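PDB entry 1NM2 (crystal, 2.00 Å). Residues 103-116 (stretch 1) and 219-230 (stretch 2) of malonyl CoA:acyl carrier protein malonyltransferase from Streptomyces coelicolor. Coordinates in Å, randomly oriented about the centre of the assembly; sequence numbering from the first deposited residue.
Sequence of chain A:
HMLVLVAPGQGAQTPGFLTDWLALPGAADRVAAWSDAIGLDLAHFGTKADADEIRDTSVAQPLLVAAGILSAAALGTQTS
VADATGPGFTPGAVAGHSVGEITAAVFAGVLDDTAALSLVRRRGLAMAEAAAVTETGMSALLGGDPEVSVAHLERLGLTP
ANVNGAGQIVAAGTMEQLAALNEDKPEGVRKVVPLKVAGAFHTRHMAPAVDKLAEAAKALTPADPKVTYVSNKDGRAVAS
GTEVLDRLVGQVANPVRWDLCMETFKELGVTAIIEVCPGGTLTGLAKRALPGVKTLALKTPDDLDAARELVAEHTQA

Stretch 1 103-116: TAAVFAGVLDDTAA
Stretch 2, residues 219-230: ALTPADPKVTYV

Three residues, Val110, Ala108 and Tyr229, cover the most surface in a contact that buries 591 Å² in total. The register runs antiparallel: CA atoms pair Ala108 with Val227 (4.9 Å), Val110 with Ala223 (4.5 Å) and Ala115 with Leu220 (6.9 Å).

The helix of stretch 1 ends in a Schellman motif. Gly109 takes phi/psi 75/19, and Gly109 N to Val106 O (2.9 Å) and Val110 N to Ala105 O (2.8 Å) bond back into the last turn. Ala108 (-85/0) presents its carbonyl to stretch 2: Lys226 N donates to Ala108 O at 2.7 Å and 175°, nearly linear. Two residues further along stretch 1, Val110 O accepts from Ala223 N, which lies three residues before Lys226 in stretch 2, at 2.9 Å and 168°, with Val110 at -77/-42 and Ala223 extended at -99/159.

Val110, chi1 t, uses both methyls: CG1 lies 3.9 Å from Pro222 CB, CG2 3.8 Å from Pro225 CB. Ala108 CB packs 4.0 Å from Pro225 CB and 4.2 Å from Tyr229 CD1. The CA-to-CB bond of Tyr229 (chi1 t, chi2 92°) points toward stretch 1, and the ring meets the helix backbone edge-on, Tyr229 CE1 being 3.7 Å from Ala105 N.

Beyond, Asp112 OD1 caps the next helix by accepting from Ala115 N (2.9 Å), and Ala115 CB touches Leu220 CD2 at 3.5 Å; Leu220 is m, t.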

# COMPACT_ATOMS: atom_id res chain seq x y z
N THR A 103 4.69 -2.71 4.94
CA THR A 103 6.04 -2.29 4.59
C THR A 103 6.50 -1.21 5.56
O THR A 103 7.64 -1.22 6.04
CB THR A 103 6.09 -1.74 3.15
OG1 THR A 103 5.51 -2.70 2.26
CG2 THR A 103 7.54 -1.47 2.72
N ALA A 104 5.61 -0.27 5.85
CA ALA A 104 5.89 0.84 6.76
C ALA A 104 6.10 0.36 8.20
O ALA A 104 6.81 1.00 8.97
CB ALA A 104 4.76 1.86 6.71
N ALA A 105 5.46 -0.76 8.56
CA ALA A 105 5.61 -1.31 9.90
C ALA A 105 7.05 -1.77 10.10
O ALA A 105 7.58 -1.74 11.22
CB ALA A 105 4.64 -2.48 10.10
N VAL A 106 7.67 -2.22 9.02
CA VAL A 106 9.06 -2.67 9.07
C VAL A 106 9.94 -1.44 9.29
O VAL A 106 10.82 -1.43 10.15
CB VAL A 106 9.46 -3.41 7.77
CG1 VAL A 106 10.94 -3.81 7.82
CG2 VAL A 106 8.59 -4.65 7.58
N PHE A 107 9.69 -0.38 8.52
CA PHE A 107 10.47 0.85 8.66
C PHE A 107 10.40 1.42 10.08
O PHE A 107 11.38 1.97 10.58
CB PHE A 107 10.01 1.93 7.68
CG PHE A 107 10.06 1.51 6.24
CD1 PHE A 107 10.92 0.51 5.81
CD2 PHE A 107 9.23 2.13 5.30
CE1 PHE A 107 10.96 0.12 4.47
CE2 PHE A 107 9.27 1.75 3.96
CZ PHE A 107 10.14 0.74 3.55
N ALA A 108 9.24 1.30 10.72
CA ALA A 108 9.06 1.82 12.08
C ALA A 108 9.53 0.85 13.16
O ALA A 108 9.44 1.15 14.35
CB ALA A 108 7.59 2.19 12.32
N GLY A 109 10.03 -0.31 12.75
CA GLY A 109 10.51 -1.29 13.71
C GLY A 109 9.43 -2.03 14.47
O GLY A 109 9.69 -2.60 15.54
N VAL A 110 8.22 -2.04 13.94
CA VAL A 110 7.11 -2.73 14.59
C VAL A 110 7.23 -4.22 14.34
O VAL A 110 7.00 -5.03 15.24
CB VAL A 110 5.75 -2.25 14.03
CG1 VAL A 110 4.62 -3.05 14.66
CG2 VAL A 110 5.58 -0.76 14.32
N LEU A 111 7.60 -4.57 13.11
CA LEU A 111 7.77 -5.95 12.71
C LEU A 111 9.08 -6.09 11.96
O LEU A 111 9.50 -5.17 11.26
CB LEU A 111 6.64 -6.38 11.77
CG LEU A 111 5.19 -6.32 12.24
CD1 LEU A 111 4.29 -6.64 11.05
CD2 LEU A 111 4.95 -7.29 13.38
N ASP A 112 9.73 -7.25 12.09
CA ASP A 112 10.97 -7.48 11.36
C ASP A 112 10.52 -7.91 9.97
O ASP A 112 9.35 -8.27 9.77
CB ASP A 112 11.81 -8.56 12.05
CG ASP A 112 11.06 -9.85 12.24
OD1 ASP A 112 10.85 -10.57 11.24
OD2 ASP A 112 10.67 -10.15 13.38
N ASP A 113 11.42 -7.87 8.99
CA ASP A 113 11.02 -8.20 7.63
C ASP A 113 10.39 -9.58 7.39
O ASP A 113 9.33 -9.66 6.77
CB ASP A 113 12.18 -7.98 6.66
CG ASP A 113 13.40 -8.76 7.03
OD1 ASP A 113 13.40 -9.35 8.13
OD2 ASP A 113 14.35 -8.80 6.22
N THR A 114 11.01 -10.65 7.88
CA THR A 114 10.45 -11.98 7.65
C THR A 114 9.05 -12.13 8.24
O THR A 114 8.18 -12.76 7.64
CB THR A 114 11.36 -13.11 8.24
OG1 THR A 114 11.26 -13.12 9.67
CG2 THR A 114 12.80 -12.88 7.83
N ALA A 115 8.83 -11.55 9.42
CA ALA A 115 7.52 -11.62 10.05
C ALA A 115 6.50 -10.84 9.21
O ALA A 115 5.34 -11.25 9.09
CB ALA A 115 7.59 -11.02 11.46
N ALA A 116 6.95 -9.73 8.63
CA ALA A 116 6.08 -8.90 7.81
C ALA A 116 5.73 -9.60 6.50
O ALA A 116 4.59 -9.58 6.06
CB ALA A 116 6.76 -7.56 7.52
N ALA A 219 1.09 -15.38 15.58
CA ALA A 219 2.48 -15.82 15.64
C ALA A 219 3.45 -14.66 15.74
O ALA A 219 4.67 -14.87 15.78
CB ALA A 219 2.80 -16.66 14.40
N LEU A 220 2.92 -13.45 15.79
CA LEU A 220 3.77 -12.26 15.86
C LEU A 220 3.74 -11.58 17.22
O LEU A 220 2.78 -11.70 17.99
CB LEU A 220 3.33 -11.25 14.80
CG LEU A 220 3.28 -11.74 13.35
CD1 LEU A 220 2.78 -10.62 12.45
CD2 LEU A 220 4.66 -12.21 12.92
N THR A 221 4.82 -10.87 17.51
CA THR A 221 4.96 -10.10 18.74
C THR A 221 5.48 -8.76 18.25
O THR A 221 6.69 -8.56 18.10
CB THR A 221 5.99 -10.73 19.69
OG1 THR A 221 5.58 -12.07 20.02
CG2 THR A 221 6.09 -9.92 20.97
N PRO A 222 4.56 -7.82 17.96
CA PRO A 222 4.90 -6.48 17.47
C PRO A 222 5.54 -5.57 18.51
O PRO A 222 5.15 -5.58 19.68
CB PRO A 222 3.56 -5.95 17.00
CG PRO A 222 2.62 -6.53 18.00
CD PRO A 222 3.10 -7.97 18.09
N ALA A 223 6.52 -4.79 18.08
CA ALA A 223 7.18 -3.86 18.97
C ALA A 223 6.57 -2.47 18.74
O ALA A 223 5.96 -2.23 17.69
CB ALA A 223 8.68 -3.82 18.68
N ASP A 224 6.72 -1.59 19.71
CA ASP A 224 6.20 -0.23 19.57
C ASP A 224 6.99 0.46 18.46
O ASP A 224 8.19 0.25 18.32
CB ASP A 224 6.36 0.54 20.89
CG ASP A 224 5.32 0.13 21.92
OD1 ASP A 224 5.44 0.55 23.08
OD2 ASP A 224 4.38 -0.61 21.55
N PRO A 225 6.32 1.28 17.65
CA PRO A 225 7.02 1.97 16.56
C PRO A 225 8.10 2.91 17.08
O PRO A 225 7.89 3.65 18.04
CB PRO A 225 5.89 2.72 15.85
CG PRO A 225 4.89 2.97 16.95
CD PRO A 225 4.89 1.66 17.70
N LYS A 226 9.27 2.88 16.44
CA LYS A 226 10.39 3.73 16.84
C LYS A 226 10.35 5.05 16.07
O LYS A 226 11.07 5.99 16.39
CB LYS A 226 11.72 3.01 16.57
CG LYS A 226 11.86 1.69 17.29
CD LYS A 226 13.13 0.96 16.88
CE LYS A 226 13.21 -0.42 17.52
NZ LYS A 226 14.43 -1.18 17.09
N VAL A 227 9.51 5.08 15.04
CA VAL A 227 9.33 6.25 14.20
C VAL A 227 7.82 6.47 14.10
O VAL A 227 7.06 5.50 14.15
CB VAL A 227 9.90 6.02 12.79
CG1 VAL A 227 9.83 7.31 11.99
CG2 VAL A 227 11.33 5.51 12.87
N THR A 228 7.40 7.72 13.97
CA THR A 228 5.98 8.03 13.87
C THR A 228 5.33 7.20 12.76
O THR A 228 5.77 7.23 11.61
CB THR A 228 5.76 9.52 13.58
OG1 THR A 228 6.38 10.30 14.61
CG2 THR A 228 4.27 9.84 13.53
N TYR A 229 4.30 6.44 13.12
CA TYR A 229 3.59 5.58 12.17
C TYR A 229 2.18 6.12 11.91
O TYR A 229 1.35 6.15 12.82
CB TYR A 229 3.52 4.16 12.74
CG TYR A 229 2.85 3.16 11.82
CD1 TYR A 229 3.60 2.40 10.93
CD2 TYR A 229 1.47 3.00 11.83
CE1 TYR A 229 2.99 1.50 10.06
CE2 TYR A 229 0.84 2.11 10.96
CZ TYR A 229 1.61 1.36 10.08
OH TYR A 229 0.99 0.50 9.21
N VAL A 230 1.91 6.52 10.67
CA VAL A 230 0.60 7.06 10.29
C VAL A 230 -0.26 5.96 9.68
O VAL A 230 0.14 5.32 8.71
CB VAL A 230 0.77 8.22 9.28
CG1 VAL A 230 -0.60 8.80 8.92
CG2 VAL A 230 1.66 9.30 9.87